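Predicted acetamidase/formamidase (Thermoanaerobacter tengcongensis, PDB 3TKK) probably hydrolyses carbon-nitrogen bonds in linear amides such as formamide or acetamide, and binds zinc and calcium ions. Local coordinates at residues A[244-258]-A[287-301]. Sequence-based numbering, arbitrary orientation.
Sequences AVHDMAELFKKHTDL and FSLPNWILESYGIRF. With CA (calcium ion), chain E.
F252 meets I299 through the face of its ring. I299 CD1 stands over the ring centre, 3.8 Å from the F252 centroid and 6° off the normal, a close CH-pi contact. L294 CD2 comes at the ring edge, 3.8 Å from F252 CZ. F252 also turns its edge toward the face of Y297 in an offset edge-to-face pair, planes at 68°. With an alanine in place of F252, a gap would probably open beside L294 and I299, and the edge-to-face pairing with Y297 would be lost.

M248 turns CG away from the backbone N (chi1 -165°), to 3.6 Å from L289 CD1. Bends at chi2 and chi3 then bring M248 CE to 3.7 Å from the same L289 CD1. V245 CG2 sits over one face of F287, while M248 CB approaches that ring's edge.

After the helix, T256 CG2 packs 3.5 Å from Y297 CB. T256 OG1 donates a hydrogen bond to F252 O, from above the carbonyl plane, and accepts one from L258 N (3.1 Å), an ST turn. T256 O and K253 O bind a calcium ion. A water 2.6 Å from H255 O also lies within hydrogen-bonding reach of Y297 O. G298 closes helix 291-296 in a Schellman motif.

The contact packs helix 237-255 against strand 283-290, helix 291-296 and the C-terminal tail. F267 of helix 260-270 meets both F252 and F287, strand 227-234 pairs with strand 283-290, and K125 of the second subunit makes a cation-pi contact with Y297.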
ATOM      1  N   ALA A 244       0.305 -10.756  -7.462  1.00 20.37           N
ATOM      2  CA  ALA A 244      -1.053 -10.360  -6.990  1.00 21.05           C
ATOM      3  C   ALA A 244      -1.945  -9.813  -8.086  1.00 20.92           C
ATOM      4  O   ALA A 244      -3.091 -10.214  -8.152  1.00 23.39           O
ATOM      5  CB  ALA A 244      -1.067  -9.415  -5.772  1.00 19.11           C
ATOM      6  N   VAL A 245      -1.441  -8.896  -8.880  1.00 21.33           N
ATOM      7  CA  VAL A 245      -2.216  -8.318  -9.981  1.00 22.32           C
ATOM      8  C   VAL A 245      -2.595  -9.340 -11.009  1.00 23.60           C
ATOM      9  O   VAL A 245      -3.737  -9.387 -11.424  1.00 24.12           O
ATOM     10  CB  VAL A 245      -1.384  -7.142 -10.634  1.00 23.31           C
ATOM     11  CG1 VAL A 245      -2.036  -6.460 -11.862  1.00 23.81           C
ATOM     12  CG2 VAL A 245      -1.199  -6.118  -9.602  1.00 21.65           C
ATOM     13  N   HIS A 246      -1.628 -10.172 -11.448  1.00 23.79           N
ATOM     14  CA  HIS A 246      -1.951 -11.207 -12.390  1.00 26.09           C
ATOM     15  C   HIS A 246      -3.011 -12.175 -11.895  1.00 24.90           C
ATOM     16  O   HIS A 246      -3.824 -12.634 -12.722  1.00 26.03           O
ATOM     17  CB  HIS A 246      -0.674 -12.007 -12.872  1.00 27.05           C
ATOM     18  CG  HIS A 246       0.213 -11.209 -13.779  1.00 28.36           C
ATOM     19  ND1 HIS A 246       0.163 -11.316 -15.151  1.00 31.82           N
ATOM     20  CD2 HIS A 246       1.241 -10.372 -13.509  1.00 26.06           C
ATOM     21  CE1 HIS A 246       1.026 -10.482 -15.693  1.00 28.16           C
ATOM     22  NE2 HIS A 246       1.731  -9.953 -14.716  1.00 31.33           N
ATOM     23  N   ASP A 247      -3.025 -12.498 -10.579  1.00 23.72           N
ATOM     24  CA  ASP A 247      -3.918 -13.508 -10.078  1.00 23.72           C
ATOM     25  C   ASP A 247      -5.309 -12.846 -10.113  1.00 24.12           C
ATOM     26  O   ASP A 247      -6.259 -13.530 -10.460  1.00 24.82           O
ATOM     27  CB  ASP A 247      -3.596 -14.010  -8.619  1.00 22.51           C
ATOM     28  CG  ASP A 247      -2.321 -14.897  -8.548  1.00 25.70           C
ATOM     29  OD1 ASP A 247      -1.881 -15.559  -9.557  1.00 23.50           O
ATOM     30  OD2 ASP A 247      -1.754 -14.914  -7.454  1.00 21.71           O
ATOM     31  N   MET A 248      -5.435 -11.570  -9.706  1.00 23.46           N
ATOM     32  CA  MET A 248      -6.667 -10.864  -9.881  1.00 24.01           C
ATOM     33  C   MET A 248      -7.118 -10.727 -11.344  1.00 25.78           C
ATOM     34  O   MET A 248      -8.369 -10.762 -11.590  1.00 26.41           O
ATOM     35  CB  MET A 248      -6.699  -9.474  -9.220  1.00 24.19           C
ATOM     36  CG  MET A 248      -8.119  -8.924  -9.122  1.00 23.95           C
ATOM     37  SD  MET A 248      -9.149  -9.559  -7.808  1.00 24.38           S
ATOM     38  CE  MET A 248      -8.670  -8.467  -6.401  1.00 22.27           C
ATOM     39  N   ALA A 249      -6.169 -10.519 -12.287  1.00 25.98           N
ATOM     40  CA  ALA A 249      -6.524 -10.377 -13.707  1.00 27.57           C
ATOM     41  C   ALA A 249      -7.092 -11.738 -14.244  1.00 29.43           C
ATOM     42  O   ALA A 249      -8.033 -11.817 -15.072  1.00 33.06           O
ATOM     43  CB  ALA A 249      -5.306  -9.936 -14.555  1.00 27.92           C
ATOM     44  N   GLU A 250      -6.465 -12.828 -13.847  1.00 29.61           N
ATOM     45  CA  GLU A 250      -6.989 -14.135 -14.203  1.00 32.18           C
ATOM     46  C   GLU A 250      -8.416 -14.402 -13.604  1.00 29.40           C
ATOM     47  O   GLU A 250      -9.262 -14.977 -14.293  1.00 30.55           O
ATOM     48  CB  GLU A 250      -5.940 -15.224 -13.850  1.00 33.41           C
ATOM     49  CG  GLU A 250      -6.362 -16.638 -14.114  1.00 40.10           C
ATOM     50  CD  GLU A 250      -6.193 -17.054 -15.577  1.00 44.95           C
ATOM     51  OE1 GLU A 250      -5.779 -16.199 -16.426  1.00 47.14           O
ATOM     52  OE2 GLU A 250      -6.466 -18.272 -15.886  1.00 48.92           O
ATOM     53  N   LEU A 251      -8.696 -14.020 -12.352  1.00 29.31           N
ATOM     54  CA  LEU A 251     -10.050 -14.163 -11.815  1.00 29.22           C
ATOM     55  C   LEU A 251     -10.983 -13.436 -12.734  1.00 30.05           C
ATOM     56  O   LEU A 251     -12.024 -13.961 -13.103  1.00 30.78           O
ATOM     57  CB  LEU A 251     -10.271 -13.582 -10.431  1.00 30.27           C
ATOM     58  CG  LEU A 251     -10.153 -14.477  -9.168  1.00 35.11           C
ATOM     59  CD1 LEU A 251     -10.304 -16.035  -9.386  1.00 31.86           C
ATOM     60  CD2 LEU A 251      -8.959 -14.116  -8.241  1.00 32.08           C
ATOM     61  N   PHE A 252     -10.661 -12.209 -13.093  1.00 30.35           N
ATOM     62  CA  PHE A 252     -11.541 -11.427 -14.030  1.00 32.18           C
ATOM     63  C   PHE A 252     -11.642 -12.046 -15.410  1.00 35.20           C
ATOM     64  O   PHE A 252     -12.725 -12.113 -16.029  1.00 37.70           O
ATOM     65  CB  PHE A 252     -11.137  -9.928 -14.123  1.00 30.88           C
ATOM     66  CG  PHE A 252     -11.762  -9.080 -13.032  1.00 31.05           C
ATOM     67  CD1 PHE A 252     -11.389  -9.219 -11.702  1.00 30.19           C
ATOM     68  CD2 PHE A 252     -12.764  -8.195 -13.350  1.00 33.54           C
ATOM     69  CE1 PHE A 252     -12.047  -8.487 -10.686  1.00 27.97           C
ATOM     70  CE2 PHE A 252     -13.390  -7.434 -12.361  1.00 31.51           C
ATOM     71  CZ  PHE A 252     -13.023  -7.581 -11.049  1.00 29.15           C
ATOM     72  N   LYS A 253     -10.534 -12.531 -15.925  1.00 35.58           N
ATOM     73  CA  LYS A 253     -10.569 -13.089 -17.250  1.00 37.12           C
ATOM     74  C   LYS A 253     -11.515 -14.324 -17.272  1.00 40.66           C
ATOM     75  O   LYS A 253     -12.356 -14.498 -18.128  1.00 39.82           O
ATOM     76  CB  LYS A 253      -9.155 -13.507 -17.617  1.00 37.77           C
ATOM     77  CG  LYS A 253      -9.069 -14.464 -18.806  1.00 43.19           C
ATOM     78  CD  LYS A 253      -7.742 -14.421 -19.533  1.00 46.61           C
ATOM     79  CE  LYS A 253      -7.390 -15.822 -20.087  1.00 49.91           C
ATOM     80  NZ  LYS A 253      -6.673 -15.649 -21.386  1.00 52.99           N
ATOM     81  N   LYS A 254     -11.387 -15.151 -16.267  1.00 40.33           N
ATOM     82  CA  LYS A 254     -12.075 -16.453 -16.263  1.00 44.02           C
ATOM     83  C   LYS A 254     -13.526 -16.391 -15.785  1.00 44.69           C
ATOM     84  O   LYS A 254     -14.249 -17.384 -15.945  1.00 42.53           O
ATOM     85  CB  LYS A 254     -11.274 -17.511 -15.505  1.00 44.63           C
ATOM     86  CG  LYS A 254      -9.809 -17.613 -16.049  1.00 48.42           C
ATOM     87  CD  LYS A 254      -9.217 -19.026 -15.851  1.00 52.51           C
ATOM     88  CE  LYS A 254      -9.249 -19.865 -17.124  1.00 54.98           C
ATOM     89  NZ  LYS A 254      -8.593 -19.018 -18.171  1.00 55.65           N
ATOM     90  N   HIS A 255     -13.953 -15.232 -15.268  1.00 41.73           N
ATOM     91  CA  HIS A 255     -15.259 -15.142 -14.644  1.00 42.06           C
ATOM     92  C   HIS A 255     -15.994 -13.941 -15.216  1.00 41.88           C
ATOM     93  O   HIS A 255     -17.039 -13.551 -14.706  1.00 43.04           O
ATOM     94  CB  HIS A 255     -15.131 -15.031 -13.104  1.00 39.70           C
ATOM     95  CG  HIS A 255     -14.425 -16.197 -12.478  1.00 40.73           C
ATOM     96  ND1 HIS A 255     -15.052 -17.403 -12.227  1.00 45.74           N
ATOM     97  CD2 HIS A 255     -13.143 -16.350 -12.053  1.00 40.84           C
ATOM     98  CE1 HIS A 255     -14.185 -18.243 -11.665  1.00 45.06           C
ATOM     99  NE2 HIS A 255     -13.015 -17.641 -11.572  1.00 39.60           N
ATOM    100  N   THR A 256     -15.426 -13.345 -16.261  1.00 38.90           N
ATOM    101  CA  THR A 256     -16.081 -12.259 -16.984  1.00 39.27           C
ATOM    102  C   THR A 256     -15.742 -12.277 -18.489  1.00 40.33           C
ATOM    103  O   THR A 256     -14.892 -13.004 -18.911  1.00 40.01           O
ATOM    104  CB  THR A 256     -15.762 -10.813 -16.410  1.00 38.12           C
ATOM    105  OG1 THR A 256     -14.497 -10.315 -16.881  1.00 37.47           O
ATOM    106  CG2 THR A 256     -15.769 -10.763 -14.942  1.00 36.86           C
ATOM    107  N   ASP A 257     -16.369 -11.403 -19.268  1.00 41.72           N
ATOM    108  CA  ASP A 257     -16.032 -11.261 -20.663  1.00 44.23           C
ATOM    109  C   ASP A 257     -15.310  -9.930 -20.870  1.00 42.77           C
ATOM    110  O   ASP A 257     -15.227  -9.388 -21.991  1.00 45.68           O
ATOM    111  CB  ASP A 257     -17.301 -11.363 -21.512  1.00 50.81           C
ATOM    112  CG  ASP A 257     -18.260 -10.179 -21.301  1.00 55.09           C
ATOM    113  OD1 ASP A 257     -17.943  -9.261 -20.481  1.00 57.59           O
ATOM    114  OD2 ASP A 257     -19.342 -10.175 -21.938  1.00 59.40           O
ATOM    115  N   LEU A 258     -14.810  -9.378 -19.789  1.00 41.73           N
ATOM    116  CA  LEU A 258     -14.033  -8.120 -19.940  1.00 42.19           C
ATOM    117  C   LEU A 258     -12.750  -8.467 -20.706  1.00 42.05           C
ATOM    118  O   LEU A 258     -12.122  -9.522 -20.440  1.00 43.50           O
ATOM    119  CB  LEU A 258     -13.661  -7.623 -18.589  1.00 40.78           C
ATOM    120  CG  LEU A 258     -14.295  -6.400 -17.928  1.00 44.38           C
ATOM    121  CD1 LEU A 258     -13.237  -5.893 -16.924  1.00 40.72           C
ATOM    122  CD2 LEU A 258     -14.709  -5.230 -18.911  1.00 43.39           C
ATOM    123  N   PHE A 287      -3.292  -7.076  -3.940  1.00 20.13           N
ATOM    124  CA  PHE A 287      -4.072  -6.169  -4.817  1.00 19.97           C
ATOM    125  C   PHE A 287      -5.562  -6.139  -4.509  1.00 21.13           C
ATOM    126  O   PHE A 287      -6.244  -7.156  -4.536  1.00 19.86           O
ATOM    127  CB  PHE A 287      -3.822  -6.553  -6.285  1.00 19.93           C
ATOM    128  CG  PHE A 287      -4.435  -5.555  -7.258  1.00 22.84           C
ATOM    129  CD1 PHE A 287      -3.840  -4.313  -7.429  1.00 21.02           C
ATOM    130  CD2 PHE A 287      -5.526  -5.907  -8.058  1.00 21.82           C
ATOM    131  CE1 PHE A 287      -4.373  -3.354  -8.268  1.00 21.66           C
ATOM    132  CE2 PHE A 287      -6.055  -4.915  -8.937  1.00 22.78           C
ATOM    133  CZ  PHE A 287      -5.451  -3.685  -9.095  1.00 22.71           C
ATOM    134  N   SER A 288      -6.111  -4.954  -4.233  1.00 19.79           N
ATOM    135  CA  SER A 288      -7.408  -4.903  -3.604  1.00 20.21           C
ATOM    136  C   SER A 288      -8.358  -4.190  -4.539  1.00 22.34           C
ATOM    137  O   SER A 288      -8.026  -3.087  -5.005  1.00 23.58           O
ATOM    138  CB  SER A 288      -7.191  -4.012  -2.401  1.00 20.31           C
ATOM    139  OG  SER A 288      -8.314  -3.816  -1.643  1.00 22.65           O
ATOM    140  N   LEU A 289      -9.604  -4.706  -4.696  1.00 24.51           N
ATOM    141  CA  LEU A 289     -10.719  -4.048  -5.403  1.00 23.51           C
ATOM    142  C   LEU A 289     -11.937  -3.915  -4.470  1.00 27.00           C
ATOM    143  O   LEU A 289     -12.133  -4.717  -3.594  1.00 27.73           O
ATOM    144  CB  LEU A 289     -11.132  -4.848  -6.633  1.00 24.45           C
ATOM    145  CG  LEU A 289     -10.116  -4.729  -7.761  1.00 24.44           C
ATOM    146  CD1 LEU A 289     -10.113  -5.999  -8.684  1.00 24.97           C
ATOM    147  CD2 LEU A 289     -10.447  -3.408  -8.566  1.00 25.47           C
ATOM    148  N   PRO A 290     -12.727  -2.886  -4.654  1.00 27.31           N
ATOM    149  CA  PRO A 290     -13.975  -2.775  -3.936  1.00 27.20           C
ATOM    150  C   PRO A 290     -14.862  -3.966  -4.239  1.00 27.75           C
ATOM    151  O   PRO A 290     -15.058  -4.319  -5.365  1.00 28.03           O
ATOM    152  CB  PRO A 290     -14.620  -1.478  -4.515  1.00 29.29           C
ATOM    153  CG  PRO A 290     -13.500  -0.689  -5.035  1.00 27.71           C
ATOM    154  CD  PRO A 290     -12.555  -1.812  -5.641  1.00 28.71           C
ATOM    155  N   ASN A 291     -15.523  -4.537  -3.234  1.00 32.32           N
ATOM    156  CA  ASN A 291     -16.455  -5.646  -3.498  1.00 30.80           C
ATOM    157  C   ASN A 291     -17.549  -5.345  -4.516  1.00 33.65           C
ATOM    158  O   ASN A 291     -17.982  -6.230  -5.242  1.00 33.56           O
ATOM    159  CB  ASN A 291     -17.098  -6.133  -2.208  1.00 31.47           C
ATOM    160  CG  ASN A 291     -16.094  -6.719  -1.267  1.00 26.08           C
ATOM    161  OD1 ASN A 291     -14.988  -7.208  -1.676  1.00 30.89           O
ATOM    162  ND2 ASN A 291     -16.467  -6.801  -0.031  1.00 26.03           N
ATOM    163  N   TRP A 292     -18.036  -4.112  -4.611  1.00 38.28           N
ATOM    164  CA  TRP A 292     -19.228  -3.963  -5.489  1.00 38.28           C
ATOM    165  C   TRP A 292     -18.825  -4.075  -6.990  1.00 39.62           C
ATOM    166  O   TRP A 292     -19.629  -4.402  -7.876  1.00 40.46           O
ATOM    167  CB  TRP A 292     -19.960  -2.652  -5.201  1.00 41.16           C
ATOM    168  CG  TRP A 292     -19.164  -1.447  -5.552  1.00 40.74           C
ATOM    169  CD1 TRP A 292     -18.193  -0.857  -4.810  1.00 36.94           C
ATOM    170  CD2 TRP A 292     -19.285  -0.665  -6.760  1.00 43.18           C
ATOM    171  NE1 TRP A 292     -17.652   0.203  -5.511  1.00 40.17           N
ATOM    172  CE2 TRP A 292     -18.349   0.363  -6.686  1.00 42.48           C
ATOM    173  CE3 TRP A 292     -20.110  -0.750  -7.897  1.00 47.69           C
ATOM    174  CZ2 TRP A 292     -18.214   1.312  -7.686  1.00 45.30           C
ATOM    175  CZ3 TRP A 292     -19.979   0.199  -8.887  1.00 48.06           C
ATOM    176  CH2 TRP A 292     -19.011   1.200  -8.788  1.00 46.43           C
ATOM    177  N   ILE A 293     -17.581  -3.772  -7.298  1.00 36.83           N
ATOM    178  CA  ILE A 293     -17.073  -4.047  -8.648  1.00 38.68           C
ATOM    179  C   ILE A 293     -17.081  -5.543  -8.961  1.00 37.45           C
ATOM    180  O   ILE A 293     -17.666  -5.980  -9.954  1.00 39.41           O
ATOM    181  CB  ILE A 293     -15.615  -3.548  -8.816  1.00 37.24           C
ATOM    182  CG1 ILE A 293     -15.442  -2.101  -8.355  1.00 39.16           C
ATOM    183  CG2 ILE A 293     -15.188  -3.655 -10.244  1.00 40.39           C
ATOM    184  CD1 ILE A 293     -15.311  -1.166  -9.438  1.00 40.84           C
ATOM    185  N   LEU A 294     -16.488  -6.380  -8.117  1.00 33.09           N
ATOM    186  CA  LEU A 294     -16.570  -7.795  -8.406  1.00 36.77           C
ATOM    187  C   LEU A 294     -18.050  -8.208  -8.490  1.00 40.06           C
ATOM    188  O   LEU A 294     -18.495  -9.013  -9.342  1.00 40.94           O
ATOM    189  CB  LEU A 294     -15.954  -8.631  -7.278  1.00 34.62           C
ATOM    190  CG  LEU A 294     -14.514  -8.603  -6.821  1.00 34.95           C
ATOM    191  CD1 LEU A 294     -13.869  -9.889  -7.217  1.00 35.58           C
ATOM    192  CD2 LEU A 294     -13.716  -7.410  -7.299  1.00 31.26           C
ATOM    193  N   GLU A 295     -18.816  -7.678  -7.561  1.00 44.01           N
ATOM    194  CA  GLU A 295     -20.254  -8.003  -7.485  1.00 47.06           C
ATOM    195  C   GLU A 295     -20.931  -7.675  -8.815  1.00 50.22           C
ATOM    196  O   GLU A 295     -21.683  -8.473  -9.346  1.00 50.67           O
ATOM    197  CB  GLU A 295     -20.865  -7.211  -6.335  1.00 50.44           C
ATOM    198  CG  GLU A 295     -22.352  -7.414  -6.059  1.00 58.69           C
ATOM    199  CD  GLU A 295     -22.745  -8.879  -6.046  1.00 61.09           C
ATOM    200  OE1 GLU A 295     -21.883  -9.768  -5.841  1.00 62.19           O
ATOM    201  OE2 GLU A 295     -23.933  -9.145  -6.247  1.00 64.86           O
ATOM    202  N   SER A 296     -20.661  -6.507  -9.381  1.00 53.08           N
ATOM    203  CA  SER A 296     -21.327  -6.202 -10.640  1.00 56.54           C
ATOM    204  C   SER A 296     -21.074  -7.283 -11.660  1.00 56.91           C
ATOM    205  O   SER A 296     -21.985  -7.614 -12.419  1.00 59.32           O
ATOM    206  CB  SER A 296     -20.869  -4.892 -11.198  1.00 58.48           C
ATOM    207  OG  SER A 296     -21.318  -3.851 -10.361  1.00 61.73           O
ATOM    208  N   TYR A 297     -19.856  -7.844 -11.697  1.00 54.48           N
ATOM    209  CA  TYR A 297     -19.559  -8.831 -12.745  1.00 53.15           C
ATOM    210  C   TYR A 297     -19.820 -10.189 -12.253  1.00 52.66           C
ATOM    211  O   TYR A 297     -19.253 -11.161 -12.778  1.00 54.96           O
ATOM    212  CB  TYR A 297     -18.146  -8.759 -13.287  1.00 50.64           C
ATOM    213  CG  TYR A 297     -17.750  -7.467 -13.949  1.00 52.00           C
ATOM    214  CD1 TYR A 297     -17.303  -6.440 -13.172  1.00 50.50           C
ATOM    215  CD2 TYR A 297     -17.772  -7.282 -15.340  1.00 54.19           C
ATOM    216  CE1 TYR A 297     -16.865  -5.282 -13.671  1.00 51.70           C
ATOM    217  CE2 TYR A 297     -17.334  -6.031 -15.896  1.00 54.04           C
ATOM    218  CZ  TYR A 297     -16.891  -5.043 -15.014  1.00 54.15           C
ATOM    219  OH  TYR A 297     -16.381  -3.778 -15.333  1.00 56.07           O
ATOM    220  N   GLY A 298     -20.676 -10.277 -11.234  1.00 50.97           N
ATOM    221  CA  GLY A 298     -21.166 -11.562 -10.783  1.00 51.52           C
ATOM    222  C   GLY A 298     -20.051 -12.461 -10.276  1.00 51.15           C
ATOM    223  O   GLY A 298     -20.188 -13.696 -10.296  1.00 49.00           O
ATOM    224  N   ILE A 299     -18.946 -11.840  -9.820  1.00 49.51           N
ATOM    225  CA  ILE A 299     -17.825 -12.591  -9.240  1.00 48.00           C
ATOM    226  C   ILE A 299     -18.037 -12.886  -7.752  1.00 50.36           C
ATOM    227  O   ILE A 299     -17.886 -11.995  -6.905  1.00 48.66           O
ATOM    228  CB  ILE A 299     -16.457 -11.863  -9.476  1.00 43.79           C
ATOM    229  CG1 ILE A 299     -16.238 -11.607 -10.964  1.00 42.33           C
ATOM    230  CG2 ILE A 299     -15.324 -12.719  -8.991  1.00 41.89           C
ATOM    231  CD1 ILE A 299     -14.850 -11.140 -11.283  1.00 42.22           C
ATOM    232  N   ARG A 300     -18.400 -14.130  -7.420  1.00 54.93           N
ATOM    233  CA  ARG A 300     -18.531 -14.518  -6.007  1.00 58.83           C
ATOM    234  C   ARG A 300     -17.998 -15.914  -5.752  1.00 60.43           C
ATOM    235  O   ARG A 300     -18.478 -16.899  -6.314  1.00 62.39           O
ATOM    236  CB  ARG A 300     -19.973 -14.383  -5.536  1.00 61.15           C
ATOM    237  CG  ARG A 300     -20.930 -14.760  -6.605  1.00 64.63           C
ATOM    238  CD  ARG A 300     -22.378 -14.496  -6.239  1.00 67.77           C
ATOM    239  NE  ARG A 300     -23.074 -14.268  -7.496  1.00 70.80           N
ATOM    240  CZ  ARG A 300     -23.496 -13.079  -7.908  1.00 72.05           C
ATOM    241  NH1 ARG A 300     -23.357 -12.011  -7.137  1.00 71.77           N
ATOM    242  NH2 ARG A 300     -24.073 -12.963  -9.086  1.00 74.15           N
ATOM    243  N   PHE A 301     -16.964 -16.005  -4.925  1.00 60.86           N
ATOM    244  CA  PHE A 301     -16.366 -17.301  -4.692  1.00 61.54           C
ATOM    245  C   PHE A 301     -17.282 -18.119  -3.801  1.00 63.24           C
ATOM    246  O   PHE A 301     -17.564 -19.315  -4.083  1.00 64.60           O
ATOM    247  CB  PHE A 301     -15.045 -17.148  -3.972  1.00 60.12           C
ATOM    248  CG  PHE A 301     -14.259 -15.964  -4.398  1.00 59.68           C
ATOM    249  CD1 PHE A 301     -13.973 -14.959  -3.509  1.00 58.24           C
ATOM    250  CD2 PHE A 301     -13.799 -15.859  -5.705  1.00 59.73           C
ATOM    251  CE1 PHE A 301     -13.264 -13.875  -3.910  1.00 58.18           C
ATOM    252  CE2 PHE A 301     -13.070 -14.800  -6.097  1.00 58.68           C
ATOM    253  CZ  PHE A 301     -12.808 -13.791  -5.217  1.00 57.74           C
ATOM    254  OXT PHE A 301     -17.723 -17.565  -2.768  1.00 63.67           O
TER
HETATM  255 CA    CA E 300     -13.567 -14.400 -20.036  1.00  5.75          CA
HETATM  256  O   HOH W   1     -18.860 -14.229 -12.910  1.00 21.76           O
HETATM  257  O   HOH W   2     -12.882 -12.444 -20.820  1.00  5.46           O
HETATM  258  O   HOH W   3     -12.253 -14.774 -21.558  1.00  2.00           O